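Local coordinates for protein tRNA (adenine(22)-N(1))-methyltransferase (Bacillus subtilis, PDB 6Q56) that catalyses the S-adenosyl-L-methionine-dependent methylation of N1 of adenosine 22 in tRNA, at residues A14-N19 / D142-E147; E116-Q121 / E136-I141; T195-H200 / E229-V234; E206-A211 / K218-E223. The protein carries 2 engineered substitutions. All blocks are in the same frame, centred on the assembly; numbering follows the deposited sequence.

Contact 1 (A14-N19 / D142-E147); sequences AEYIPN and DEVILE
Tyr16 OH donates a hydrogen bond of 2.7 Å to Asp142 OD2, tying the loop after helix 8-14 to strand 139-148, an outermost strand of the seven-stranded Rossmann-like methyltransferase sheet. The carboxylate oxygen lies at the edge of the phenol ring, near its plane, so Asp142 OD2 is also 3.4 Å from Tyr16 CE1. Seen from the acid, however, the hydroxyl arrives well above the carboxylate plane, 56° out of it, and ring and carboxylate are turned 70° apart. Further along the strand, Val144 CB gives the hydroxyl a loose apolar neighbour 4.4 Å from Tyr16 OH. Tyrosine suits this place because it spans a long gap: its ring passes over Val157 of the intervening strand 151-159 and touches Ile119, leaving the polar end to meet the acid. Were an alanine to replace Asp142, the tyrosine hydroxyl would probably lose its acceptor on this strand and the phenol be less firmly fixed at its far end. Behind the ring, the loop is shaped by a type I turn from Ala14 to Ile17, and Tyr16 O accepts a hydrogen bond from Arg117 NH1. The acid itself is steadied by the backbone of the next residue: with Asp142 CG anti to the backbone N (chi1 -160°), Asp142 OD1 receives a bent hydrogen bond from Glu143 N, at 2.7 Å.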
loop_
_atom_site.group_PDB
_atom_site.type_symbol
_atom_site.label_atom_id
_atom_site.label_comp_id
_atom_site.label_asym_id
_atom_site.label_seq_id
_atom_site.Cartn_x
_atom_site.Cartn_y
_atom_site.Cartn_z
ATOM N N ALA A 14 -1.827 5.903 -9.831
ATOM C CA ALA A 14 -1.167 6.581 -10.938
ATOM C C ALA A 14 -0.960 8.078 -10.707
ATOM O O ALA A 14 0.049 8.627 -11.112
ATOM C CB ALA A 14 -1.941 6.355 -12.229
ATOM N N GLU A 15 -1.917 8.731 -10.064
ATOM C CA GLU A 15 -1.829 10.166 -9.824
ATOM C C GLU A 15 -0.638 10.596 -8.979
ATOM O O GLU A 15 -0.274 11.761 -8.990
ATOM C CB GLU A 15 -3.109 10.682 -9.175
ATOM C CG GLU A 15 -4.372 10.459 -9.989
ATOM C CD GLU A 15 -4.286 11.002 -11.400
ATOM O OE1 GLU A 15 -3.614 12.027 -11.614
ATOM O OE2 GLU A 15 -4.900 10.403 -12.301
ATOM N N TYR A 16 -0.039 9.670 -8.241
ATOM C CA TYR A 16 1.098 10.010 -7.398
ATOM C C TYR A 16 2.423 9.747 -8.074
ATOM O O TYR A 16 3.467 9.925 -7.472
ATOM C CB TYR A 16 1.037 9.269 -6.071
ATOM C CG TYR A 16 -0.056 9.769 -5.178
ATOM C CD1 TYR A 16 0.138 10.868 -4.362
ATOM C CD2 TYR A 16 -1.295 9.163 -5.171
ATOM C CE1 TYR A 16 -0.869 11.338 -3.551
ATOM C CE2 TYR A 16 -2.304 9.625 -4.367
ATOM C CZ TYR A 16 -2.086 10.710 -3.557
ATOM O OH TYR A 16 -3.101 11.165 -2.764
ATOM N N ILE A 17 2.378 9.321 -9.325
ATOM C CA ILE A 17 3.596 9.067 -10.061
ATOM C C ILE A 17 4.207 10.412 -10.406
ATOM O O ILE A 17 3.566 11.239 -11.043
ATOM C CB ILE A 17 3.333 8.288 -11.348
ATOM C CG1 ILE A 17 2.803 6.902 -11.019
ATOM C CG2 ILE A 17 4.607 8.176 -12.161
ATOM C CD1 ILE A 17 2.311 6.152 -12.221
ATOM N N PRO A 18 5.434 10.659 -9.983
ATOM C CA PRO A 18 6.055 11.945 -10.294
ATOM C C PRO A 18 6.224 12.095 -11.797
ATOM O O PRO A 18 6.559 11.136 -12.467
ATOM C CB PRO A 18 7.412 11.864 -9.595
ATOM C CG PRO A 18 7.325 10.695 -8.681
ATOM C CD PRO A 18 6.379 9.750 -9.332
ATOM N N ASN A 19 5.990 13.283 -12.327
ATOM C CA ASN A 19 6.135 13.493 -13.760
ATOM C C ASN A 19 7.511 13.079 -14.264
ATOM O O ASN A 19 8.504 13.207 -13.560
ATOM C CB ASN A 19 5.888 14.949 -14.111
ATOM C CG ASN A 19 4.658 15.505 -13.441
ATOM O OD1 ASN A 19 3.777 14.762 -13.030
ATOM N ND2 ASN A 19 4.594 16.819 -13.326
ATOM N N ASP A 142 1.440 11.427 1.846
ATOM C CA ASP A 142 0.004 11.464 1.607
ATOM C C ASP A 142 -0.613 10.087 1.692
ATOM O O ASP A 142 0.046 9.076 1.502
ATOM C CB ASP A 142 -0.344 12.104 0.266
ATOM C CG ASP A 142 -1.793 12.588 0.207
ATOM O OD1 ASP A 142 -2.467 12.607 1.249
ATOM O OD2 ASP A 142 -2.258 12.954 -0.880
ATOM N N GLU A 143 -1.902 10.084 1.980
ATOM C CA GLU A 143 -2.687 8.880 2.089
ATOM C C GLU A 143 -4.080 9.169 1.596
ATOM O O GLU A 143 -4.587 10.265 1.767
ATOM C CB GLU A 143 -2.839 8.452 3.539
ATOM C CG GLU A 143 -1.599 7.960 4.240
ATOM C CD GLU A 143 -1.895 7.577 5.674
ATOM O OE1 GLU A 143 -2.538 8.368 6.381
ATOM O OE2 GLU A 143 -1.494 6.484 6.083
ATOM N N VAL A 144 -4.704 8.174 0.998
ATOM C CA VAL A 144 -6.067 8.307 0.544
ATOM C C VAL A 144 -6.778 7.003 0.839
ATOM O O VAL A 144 -6.191 5.936 0.764
ATOM C CB VAL A 144 -6.180 8.626 -0.960
ATOM C CG1 VAL A 144 -5.479 7.583 -1.791
ATOM C CG2 VAL A 144 -7.634 8.688 -1.376
ATOM N N ILE A 145 -8.046 7.097 1.188
ATOM C CA ILE A 145 -8.842 5.915 1.424
ATOM C C ILE A 145 -10.138 6.148 0.692
ATOM O O ILE A 145 -10.826 7.131 0.921
ATOM C CB ILE A 145 -9.110 5.595 2.899
ATOM C CG1 ILE A 145 -9.822 4.244 2.982
ATOM C CG2 ILE A 145 -9.952 6.676 3.539
ATOM C CD1 ILE A 145 -9.928 3.653 4.363
ATOM N N LEU A 146 -10.448 5.236 -0.208
ATOM C CA LEU A 146 -11.644 5.332 -1.004
ATOM C C LEU A 146 -12.267 3.969 -1.111
ATOM O O LEU A 146 -11.674 2.981 -0.714
ATOM C CB LEU A 146 -11.276 5.820 -2.400
ATOM C CG LEU A 146 -10.542 7.154 -2.445
ATOM C CD1 LEU A 146 -9.790 7.327 -3.750
ATOM C CD2 LEU A 146 -11.502 8.308 -2.224
ATOM N N GLU A 147 -13.464 3.908 -1.667
ATOM C CA GLU A 147 -14.101 2.624 -1.861
ATOM C C GLU A 147 -14.462 2.475 -3.331
ATOM O O GLU A 147 -14.706 3.452 -4.030
ATOM C CB GLU A 147 -15.304 2.426 -0.938
ATOM C CG GLU A 147 -16.614 3.004 -1.414
ATOM C CD GLU A 147 -17.719 2.802 -0.396
ATOM O OE1 GLU A 147 -17.539 1.974 0.516
ATOM O OE2 GLU A 147 -18.764 3.475 -0.504
#

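Contact 2 (E116-Q121 / E136-I141); sequences ERLILQ and ERYALI
A beta-alpha-beta crossover of the Rossmann-like fold runs from strand 117-122 through helix 127-135 to strand 139-148, and this contact joins its two strands. They are not sheet neighbours, since strand 151-159 lies between them, so side chains must do the reaching. Two separate pairs meet. In the buried one, Leu118 CD1 rests over one face of the Tyr138 ring, displaced toward the rim, with Tyr138 CE1 its nearest atom at 4.1 Å; the two side chains cross at about a right angle. A leucine and a flat ring suit this layer between sheet and helix: both also touch Leu133 of the helix, and the tyrosine ring meets that of Trp132 with the planes only about 20° apart. The second pair sits in a partly exposed place, where Ile141 CD1 lies over one face of the Arg117 guanidinium. That face is apolar enough to accept a methyl, while the N-H groups point along the plane; Arg117 NE forms a salt bridge with Glu159. Rotation about chi1 (60°) sets Ile141 CG1 between its backbone N and carbonyl carbon, from where the extended chain delivers CD1 to 3.7 Å from Arg117 NE and 3.6 Å from Arg117 NH2.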
loop_
_atom_site.group_PDB
_atom_site.type_symbol
_atom_site.label_atom_id
_atom_site.label_comp_id
_atom_site.label_asym_id
_atom_site.label_seq_id
_atom_site.Cartn_x
_atom_site.Cartn_y
_atom_site.Cartn_z
ATOM N N GLU A 116 13.351 7.061 -4.119
ATOM C CA GLU A 116 12.251 6.652 -4.963
ATOM C C GLU A 116 10.956 6.916 -4.233
ATOM O O GLU A 116 10.869 6.688 -3.039
ATOM C CB GLU A 116 12.334 5.161 -5.279
ATOM C CG GLU A 116 13.659 4.693 -5.838
ATOM C CD GLU A 116 14.567 4.117 -4.780
ATOM O OE1 GLU A 116 14.242 4.220 -3.587
ATOM O OE2 GLU A 116 15.607 3.552 -5.148
ATOM N N ARG A 117 9.947 7.392 -4.945
ATOM C CA ARG A 117 8.661 7.615 -4.315
ATOM C C ARG A 117 7.932 6.282 -4.299
ATOM O O ARG A 117 7.842 5.605 -5.315
ATOM C CB ARG A 117 7.816 8.642 -5.061
ATOM C CG ARG A 117 6.378 8.659 -4.585
ATOM C CD ARG A 117 5.543 9.726 -5.253
ATOM N NE ARG A 117 5.903 11.053 -4.794
ATOM C CZ ARG A 117 5.290 12.165 -5.174
ATOM N NH1 ARG A 117 4.276 12.109 -6.015
ATOM N NH2 ARG A 117 5.694 13.328 -4.702
ATOM N N LEU A 118 7.427 5.902 -3.137
ATOM C CA LEU A 118 6.703 4.655 -3.009
ATOM C C LEU A 118 5.216 4.946 -2.961
ATOM O O LEU A 118 4.768 5.763 -2.178
ATOM C CB LEU A 118 7.128 3.901 -1.756
ATOM C CG LEU A 118 8.605 3.544 -1.607
ATOM C CD1 LEU A 118 8.845 2.837 -0.286
ATOM C CD2 LEU A 118 9.094 2.692 -2.758
ATOM N N ILE A 119 4.465 4.267 -3.817
ATOM C CA ILE A 119 3.024 4.408 -3.882
ATOM C C ILE A 119 2.490 3.010 -3.652
ATOM O O ILE A 119 2.446 2.183 -4.555
ATOM C CB ILE A 119 2.556 4.949 -5.233
ATOM C CG1 ILE A 119 3.439 6.109 -5.673
ATOM C CG2 ILE A 119 1.107 5.385 -5.148
ATOM C CD1 ILE A 119 3.264 6.480 -7.121
ATOM N N LEU A 120 2.104 2.753 -2.415
ATOM C CA LEU A 120 1.642 1.450 -1.999
ATOM C C LEU A 120 0.141 1.380 -1.784
ATOM O O LEU A 120 -0.432 2.204 -1.093
ATOM C CB LEU A 120 2.364 1.091 -0.714
ATOM C CG LEU A 120 3.856 1.414 -0.767
ATOM C CD1 LEU A 120 4.478 1.450 0.613
ATOM C CD2 LEU A 120 4.569 0.416 -1.651
ATOM N N GLN A 121 -0.480 0.372 -2.381
ATOM C CA GLN A 121 -1.913 0.179 -2.260
ATOM C C GLN A 121 -2.219 -1.179 -1.650
ATOM O O GLN A 121 -2.386 -2.169 -2.353
ATOM C CB GLN A 121 -2.609 0.333 -3.610
ATOM C CG GLN A 121 -4.122 0.309 -3.529
ATOM C CD GLN A 121 -4.695 -1.084 -3.642
ATOM O OE1 GLN A 121 -4.437 -1.797 -4.600
ATOM N NE2 GLN A 121 -5.484 -1.473 -2.665
ATOM N N GLU A 136 12.450 2.199 8.033
ATOM C CA GLU A 136 13.439 2.448 6.992
ATOM C C GLU A 136 13.578 3.942 6.739
ATOM O O GLU A 136 14.140 4.361 5.726
ATOM C CB GLU A 136 13.042 1.735 5.699
ATOM C CG GLU A 136 12.921 0.226 5.836
ATOM C CD GLU A 136 14.232 -0.433 6.219
ATOM O OE1 GLU A 136 15.258 0.278 6.287
ATOM O OE2 GLU A 136 14.238 -1.659 6.450
ATOM N N ARG A 137 13.063 4.743 7.665
ATOM C CA ARG A 137 12.852 6.205 8.011
ATOM C C ARG A 137 11.981 7.062 7.042
ATOM O O ARG A 137 11.813 8.267 7.232
ATOM C CB ARG A 137 14.167 6.962 8.380
ATOM C CG ARG A 137 14.901 6.379 9.577
ATOM C CD ARG A 137 16.171 7.157 9.884
ATOM N NE ARG A 137 15.896 8.556 10.197
ATOM C CZ ARG A 137 15.656 9.015 11.420
ATOM N NH1 ARG A 137 15.658 8.184 12.454
ATOM N NH2 ARG A 137 15.415 10.304 11.613
ATOM N N TYR A 138 11.449 6.401 6.020
ATOM C CA TYR A 138 10.613 7.057 5.026
ATOM C C TYR A 138 9.582 7.963 5.685
ATOM O O TYR A 138 9.261 7.811 6.863
ATOM C CB TYR A 138 9.906 6.018 4.153
ATOM C CG TYR A 138 10.850 5.167 3.332
ATOM C CD1 TYR A 138 11.260 5.573 2.069
ATOM C CD2 TYR A 138 11.328 3.959 3.818
ATOM C CE1 TYR A 138 12.122 4.800 1.315
ATOM C CE2 TYR A 138 12.189 3.179 3.071
ATOM C CZ TYR A 138 12.583 3.603 1.820
ATOM O OH TYR A 138 13.441 2.830 1.072
ATOM N N ALA A 139 9.069 8.906 4.905
ATOM C CA ALA A 139 8.082 9.843 5.374
ATOM C C ALA A 139 6.835 9.713 4.513
ATOM O O ALA A 139 6.905 9.762 3.293
ATOM C CB ALA A 139 8.624 11.249 5.301
ATOM N N LEU A 140 5.690 9.549 5.155
ATOM C CA LEU A 140 4.441 9.455 4.434
ATOM C C LEU A 140 4.105 10.856 4.001
ATOM O O LEU A 140 3.987 11.744 4.829
ATOM C CB LEU A 140 3.329 8.923 5.332
ATOM C CG LEU A 140 3.153 7.417 5.419
ATOM C CD1 LEU A 140 2.332 7.066 6.646
ATOM C CD2 LEU A 140 2.501 6.892 4.158
ATOM N N ILE A 141 3.948 11.070 2.709
ATOM C CA ILE A 141 3.626 12.398 2.234
ATOM C C ILE A 141 2.147 12.544 1.934
ATOM O O ILE A 141 1.654 13.648 1.798
ATOM C CB ILE A 141 4.477 12.801 1.028
ATOM C CG1 ILE A 141 4.275 11.835 -0.133
ATOM C CG2 ILE A 141 5.936 12.843 1.432
ATOM C CD1 ILE A 141 5.058 12.222 -1.360
#

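Contact 3 (T195-H200 / E229-V234); sequences TQELQH and ELLKEV
The flat carboxylate of Glu197 offers neither face nor edge to Leu231: it is the CG methylene of Glu197 that meets Leu231 CD1, at 3.8 Å, in the C-terminal coiled-coil hairpin of helices 188-210 and 215-234. With no ring taking part, the contact is made by aliphatic carbons set against the helix backbone. Leu231 is the residue that reaches across, and it lies buried between the helices. Its CG stands anti to the carbonyl carbon and chi2 is extended (-179°), which makes CD1 the outermost point of the chain and drives it against the backbone of the facing helix, 3.6 Å from Leu198 CA. A leucine fits because its slim, unbranched CB lets the terminal methyl penetrate this far. Leu198 answers with its base instead of its tip, as the two CB atoms, Leu198 CB and Leu231 CB, come to 4.1 Å; its side chain also touches Met228 and Ile235. Glutamate serves at the border of the seam, where its aliphatic stem touches the leucine while the acid group stays clear; the same side chain touches Arg227. Beside the same leucine methyl, Leu198 CB lies 3.8 Å from Leu231 CD1.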
loop_
_atom_site.group_PDB
_atom_site.type_symbol
_atom_site.label_atom_id
_atom_site.label_comp_id
_atom_site.label_asym_id
_atom_site.label_seq_id
_atom_site.Cartn_x
_atom_site.Cartn_y
_atom_site.Cartn_z
ATOM N N THR A 195 -15.068 2.035 12.156
ATOM C CA THR A 195 -16.193 1.868 13.050
ATOM C C THR A 195 -16.581 0.397 13.037
ATOM O O THR A 195 -16.844 -0.187 14.072
ATOM C CB THR A 195 -17.381 2.735 12.627
ATOM O OG1 THR A 195 -17.073 4.110 12.867
ATOM C CG2 THR A 195 -18.624 2.358 13.404
ATOM N N GLN A 196 -16.595 -0.199 11.856
ATOM C CA GLN A 196 -16.930 -1.604 11.716
ATOM C C GLN A 196 -15.844 -2.463 12.347
ATOM O O GLN A 196 -16.135 -3.458 12.991
ATOM C CB GLN A 196 -17.123 -1.977 10.242
ATOM C CG GLN A 196 -18.374 -1.369 9.622
ATOM C CD GLN A 196 -18.352 -1.370 8.104
ATOM O OE1 GLN A 196 -17.427 -1.879 7.486
ATOM N NE2 GLN A 196 -19.372 -0.784 7.501
ATOM N N GLU A 197 -14.590 -2.071 12.168
ATOM C CA GLU A 197 -13.479 -2.820 12.733
ATOM C C GLU A 197 -13.580 -2.837 14.247
ATOM O O GLU A 197 -13.317 -3.842 14.883
ATOM C CB GLU A 197 -12.143 -2.216 12.316
ATOM C CG GLU A 197 -10.936 -2.941 12.873
ATOM C CD GLU A 197 -10.754 -4.325 12.288
ATOM O OE1 GLU A 197 -11.280 -4.585 11.193
ATOM O OE2 GLU A 197 -10.078 -5.151 12.925
ATOM N N LEU A 198 -13.959 -1.707 14.816
ATOM C CA LEU A 198 -14.089 -1.606 16.252
ATOM C C LEU A 198 -15.216 -2.516 16.711
ATOM O O LEU A 198 -15.073 -3.248 17.681
ATOM C CB LEU A 198 -14.356 -0.169 16.668
ATOM C CG LEU A 198 -14.917 0.032 18.069
ATOM C CD1 LEU A 198 -13.950 -0.445 19.135
ATOM C CD2 LEU A 198 -15.267 1.487 18.274
ATOM N N GLN A 199 -16.336 -2.473 16.005
ATOM C CA GLN A 199 -17.467 -3.305 16.354
ATOM C C GLN A 199 -17.038 -4.753 16.304
ATOM O O GLN A 199 -17.403 -5.540 17.164
ATOM C CB GLN A 199 -18.636 -3.065 15.409
ATOM C CG GLN A 199 -19.271 -1.698 15.563
ATOM C CD GLN A 199 -20.268 -1.381 14.461
ATOM O OE1 GLN A 199 -20.445 -2.156 13.521
ATOM N NE2 GLN A 199 -20.923 -0.239 14.573
ATOM N N HIS A 200 -16.253 -5.108 15.300
ATOM C CA HIS A 200 -15.798 -6.479 15.176
ATOM C C HIS A 200 -14.837 -6.851 16.293
ATOM O O HIS A 200 -14.780 -7.998 16.702
ATOM C CB HIS A 200 -15.144 -6.729 13.825
ATOM C CG HIS A 200 -14.605 -8.114 13.676
ATOM N ND1 HIS A 200 -13.334 -8.377 13.220
ATOM C CD2 HIS A 200 -15.160 -9.315 13.954
ATOM C CE1 HIS A 200 -13.134 -9.679 13.209
ATOM N NE2 HIS A 200 -14.225 -10.272 13.652
ATOM N N GLU A 229 -9.681 0.773 22.468
ATOM C CA GLU A 229 -9.429 2.125 22.936
ATOM C C GLU A 229 -8.775 2.933 21.836
ATOM O O GLU A 229 -9.126 4.083 21.603
ATOM C CB GLU A 229 -8.542 2.121 24.178
ATOM C CG GLU A 229 -7.972 3.481 24.537
ATOM C CD GLU A 229 -9.034 4.503 24.880
ATOM O OE1 GLU A 229 -10.117 4.114 25.343
ATOM O OE2 GLU A 229 -8.774 5.699 24.690
ATOM N N LEU A 230 -7.824 2.306 21.164
ATOM C CA LEU A 230 -7.096 2.935 20.071
ATOM C C LEU A 230 -8.055 3.418 18.999
ATOM O O LEU A 230 -8.004 4.567 18.571
ATOM C CB LEU A 230 -6.111 1.946 19.461
ATOM C CG LEU A 230 -5.020 2.546 18.594
ATOM C CD1 LEU A 230 -3.928 1.526 18.352
ATOM C CD2 LEU A 230 -5.597 3.044 17.284
ATOM N N LEU A 231 -8.933 2.528 18.569
ATOM C CA LEU A 231 -9.905 2.863 17.552
ATOM C C LEU A 231 -10.876 3.913 18.069
ATOM O O LEU A 231 -11.274 4.809 17.346
ATOM C CB LEU A 231 -10.657 1.618 17.097
ATOM C CG LEU A 231 -9.801 0.630 16.315
ATOM C CD1 LEU A 231 -10.623 -0.569 15.889
ATOM C CD2 LEU A 231 -9.162 1.314 15.121
ATOM N N LYS A 232 -11.247 3.801 19.332
ATOM C CA LYS A 232 -12.168 4.749 19.921
ATOM C C LYS A 232 -11.602 6.162 19.847
ATOM O O LYS A 232 -12.328 7.112 19.628
ATOM C CB LYS A 232 -12.479 4.375 21.367
ATOM C CG LYS A 232 -13.497 5.286 22.020
ATOM C CD LYS A 232 -13.793 4.884 23.451
ATOM C CE LYS A 232 -14.529 5.998 24.180
ATOM N NZ LYS A 232 -15.106 5.558 25.476
ATOM N N GLU A 233 -10.295 6.283 20.018
ATOM C CA GLU A 233 -9.627 7.576 19.981
ATOM C C GLU A 233 -9.548 8.170 18.578
ATOM O O GLU A 233 -9.333 9.363 18.423
ATOM C CB GLU A 233 -8.219 7.463 20.576
ATOM C CG GLU A 233 -8.187 7.098 22.053
ATOM C CD GLU A 233 -6.786 6.831 22.573
ATOM O OE1 GLU A 233 -5.825 6.872 21.781
ATOM O OE2 GLU A 233 -6.643 6.576 23.784
ATOM N N VAL A 234 -9.708 7.346 17.554
ATOM C CA VAL A 234 -9.626 7.852 16.191
ATOM C C VAL A 234 -10.961 8.164 15.530
ATOM O O VAL A 234 -10.993 8.841 14.520
ATOM C CB VAL A 234 -8.872 6.885 15.271
ATOM C CG1 VAL A 234 -7.423 6.767 15.689
ATOM C CG2 VAL A 234 -9.542 5.532 15.261
#

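Contact 4 (E206-A211 / K218-E223); sequences EQISQA and KQKLKE
Ile208 and Leu221 lie alongside one another, pointing opposite ways, where the two helices of the C-terminal coiled-coil hairpin approach their connecting loop. The segments 206-210 and 218-223 run nearly antiparallel, at 158°, with axes 9.6 Å apart, and each sends a branched aliphatic side chain between them. The isoleucine presents two arms. Its CG2, anti to the backbone N, lies against the fork of the leucine, with Ile208 CG2 3.7 Å from Leu221 CG; the longer arm goes elsewhere and puts Ile208 CD1 3.8 Å from Lys220 CB, the two side chains crossing at about a right angle. Beta branching suits this position because one residue can thus touch both Leu221 and the lysine stem. Cutting Ile208 back to an alanine is likely to leave the leucine fork and the first carbons of Lys220 without their apolar partner, opening a gap between the helices near the loop. The lysine lends only methylenes of its stem; further out its chain turns from helix 188-210 and carries the ammonium off. On the other flank stands Ser209, small enough to let the leucine in close. Its hydroxyl is hydrogen-bonded to Tyr205 O one helical turn earlier, so the approach of Ser209 OG to Leu221 CD2, at 3.5 Å, is simple van der Waals contact.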
loop_
_atom_site.group_PDB
_atom_site.type_symbol
_atom_site.label_atom_id
_atom_site.label_comp_id
_atom_site.label_asym_id
_atom_site.label_seq_id
_atom_site.Cartn_x
_atom_site.Cartn_y
_atom_site.Cartn_z
ATOM N N GLU A 206 -16.021 -9.552 23.803
ATOM C CA GLU A 206 -17.128 -10.091 24.570
ATOM C C GLU A 206 -17.212 -11.593 24.372
ATOM O O GLU A 206 -17.610 -12.321 25.260
ATOM C CB GLU A 206 -18.434 -9.424 24.158
ATOM C CG GLU A 206 -18.486 -7.949 24.500
ATOM C CD GLU A 206 -19.766 -7.302 24.044
ATOM O OE1 GLU A 206 -20.728 -8.042 23.786
ATOM O OE2 GLU A 206 -19.811 -6.061 23.946
ATOM N N GLN A 207 -16.830 -12.044 23.190
ATOM C CA GLN A 207 -16.856 -13.461 22.870
ATOM C C GLN A 207 -15.828 -14.197 23.722
ATOM O O GLN A 207 -16.109 -15.255 24.271
ATOM C CB GLN A 207 -16.592 -13.662 21.379
ATOM C CG GLN A 207 -16.318 -15.080 20.930
ATOM C CD GLN A 207 -15.957 -15.138 19.464
ATOM O OE1 GLN A 207 -16.731 -14.712 18.611
ATOM N NE2 GLN A 207 -14.773 -15.647 19.164
ATOM N N ILE A 208 -14.636 -13.629 23.834
ATOM C CA ILE A 208 -13.590 -14.244 24.632
ATOM C C ILE A 208 -13.884 -14.030 26.111
ATOM O O ILE A 208 -13.440 -14.792 26.954
ATOM C CB ILE A 208 -12.208 -13.684 24.272
ATOM C CG1 ILE A 208 -11.819 -14.141 22.867
ATOM C CG2 ILE A 208 -11.162 -14.132 25.277
ATOM C CD1 ILE A 208 -10.462 -13.662 22.417
ATOM N N SER A 209 -14.644 -12.990 26.410
ATOM C CA SER A 209 -14.997 -12.676 27.782
ATOM C C SER A 209 -15.833 -13.780 28.412
ATOM O O SER A 209 -15.599 -14.171 29.544
ATOM C CB SER A 209 -15.781 -11.366 27.848
ATOM O OG SER A 209 -15.040 -10.292 27.317
ATOM N N GLN A 210 -16.794 -14.291 27.659
ATOM C CA GLN A 210 -17.673 -15.345 28.142
ATOM C C GLN A 210 -16.960 -16.676 28.211
ATOM O O GLN A 210 -17.396 -17.581 28.907
ATOM C CB GLN A 210 -18.896 -15.469 27.240
ATOM C CG GLN A 210 -19.606 -14.153 27.003
ATOM C CD GLN A 210 -19.976 -13.449 28.290
ATOM O OE1 GLN A 210 -20.664 -14.003 29.139
ATOM N NE2 GLN A 210 -19.524 -12.214 28.433
ATOM N N ALA A 211 -15.858 -16.798 27.492
ATOM C CA ALA A 211 -15.102 -18.036 27.494
ATOM C C ALA A 211 -14.334 -18.214 28.798
ATOM O O ALA A 211 -14.521 -17.469 29.750
ATOM C CB ALA A 211 -14.156 -18.082 26.310
ATOM N N LYS A 218 -7.080 -13.848 28.823
ATOM C CA LYS A 218 -6.962 -12.532 29.402
ATOM C C LYS A 218 -5.929 -11.746 28.609
ATOM O O LYS A 218 -6.059 -10.547 28.442
ATOM C CB LYS A 218 -6.618 -12.620 30.880
ATOM C CG LYS A 218 -7.839 -12.889 31.738
ATOM C CD LYS A 218 -7.468 -13.294 33.148
ATOM C CE LYS A 218 -8.702 -13.489 34.006
ATOM N NZ LYS A 218 -8.409 -14.312 35.206
ATOM N N GLN A 219 -4.916 -12.428 28.090
ATOM C CA GLN A 219 -3.921 -11.743 27.281
ATOM C C GLN A 219 -4.578 -11.313 25.977
ATOM O O GLN A 219 -4.349 -10.212 25.501
ATOM C CB GLN A 219 -2.703 -12.618 27.011
ATOM C CG GLN A 219 -1.498 -12.266 27.867
ATOM C CD GLN A 219 -1.103 -10.805 27.731
ATOM O OE1 GLN A 219 -0.814 -10.135 28.718
ATOM N NE2 GLN A 219 -1.107 -10.303 26.502
ATOM N N LYS A 220 -5.402 -12.191 25.416
ATOM C CA LYS A 220 -6.101 -11.908 24.169
ATOM C C LYS A 220 -7.063 -10.751 24.356
ATOM O O LYS A 220 -7.305 -9.984 23.438
ATOM C CB LYS A 220 -6.869 -13.135 23.685
ATOM C CG LYS A 220 -6.005 -14.240 23.102
ATOM C CD LYS A 220 -6.841 -15.464 22.759
ATOM C CE LYS A 220 -6.025 -16.539 22.059
ATOM N NZ LYS A 220 -4.811 -16.922 22.825
ATOM N N LEU A 221 -7.608 -10.626 25.556
ATOM C CA LEU A 221 -8.538 -9.556 25.848
ATOM C C LEU A 221 -7.806 -8.229 25.996
ATOM O O LEU A 221 -8.276 -7.205 25.525
ATOM C CB LEU A 221 -9.329 -9.870 27.108
ATOM C CG LEU A 221 -10.370 -10.981 26.962
ATOM C CD1 LEU A 221 -10.627 -11.641 28.301
ATOM C CD2 LEU A 221 -11.661 -10.460 26.356
ATOM N N LYS A 222 -6.653 -8.260 26.643
ATOM C CA LYS A 222 -5.864 -7.058 26.841
ATOM C C LYS A 222 -5.556 -6.390 25.510
ATOM O O LYS A 222 -5.599 -5.175 25.393
ATOM C CB LYS A 222 -4.556 -7.367 27.571
ATOM C CG LYS A 222 -3.711 -6.128 27.814
ATOM C CD LYS A 222 -2.366 -6.433 28.452
ATOM C CE LYS A 222 -1.469 -5.203 28.433
ATOM N NZ LYS A 222 -0.168 -5.421 29.120
ATOM N N GLU A 223 -5.244 -7.197 24.509
ATOM C CA GLU A 223 -4.912 -6.679 23.192
ATOM C C GLU A 223 -6.130 -6.155 22.464
ATOM O O GLU A 223 -6.041 -5.181 21.740
ATOM C CB GLU A 223 -4.219 -7.745 22.370
ATOM C CG GLU A 223 -2.911 -8.191 22.981
ATOM C CD GLU A 223 -2.254 -9.297 22.196
ATOM O OE1 GLU A 223 -2.955 -9.971 21.430
ATOM O OE2 GLU A 223 -1.038 -9.487 22.346
#

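Contacts 1 and 2 belong to the catalytic Rossmann-like domain and both use strand 139-148; they touch, the loop of one resting on Arg117 and Ile119 of the other. Contacts 3 and 4 hold the same two helices, 188-210 and 215-234, with centres 16 Å apart and contact 4 nearer the connecting loop. Contacts 2 and 3 are partly buried, whereas contacts 1 and 4 lie at the surface. Chemistry follows place: across its segments only contact 1 has a hydrogen bond, contact 2 instead lays methyl groups over the faces of a ring and a guanidinium, and the hairpin contacts rely on aliphatic chains, flanked by a glutamate stem in one and by a lysine stem and a serine in the other.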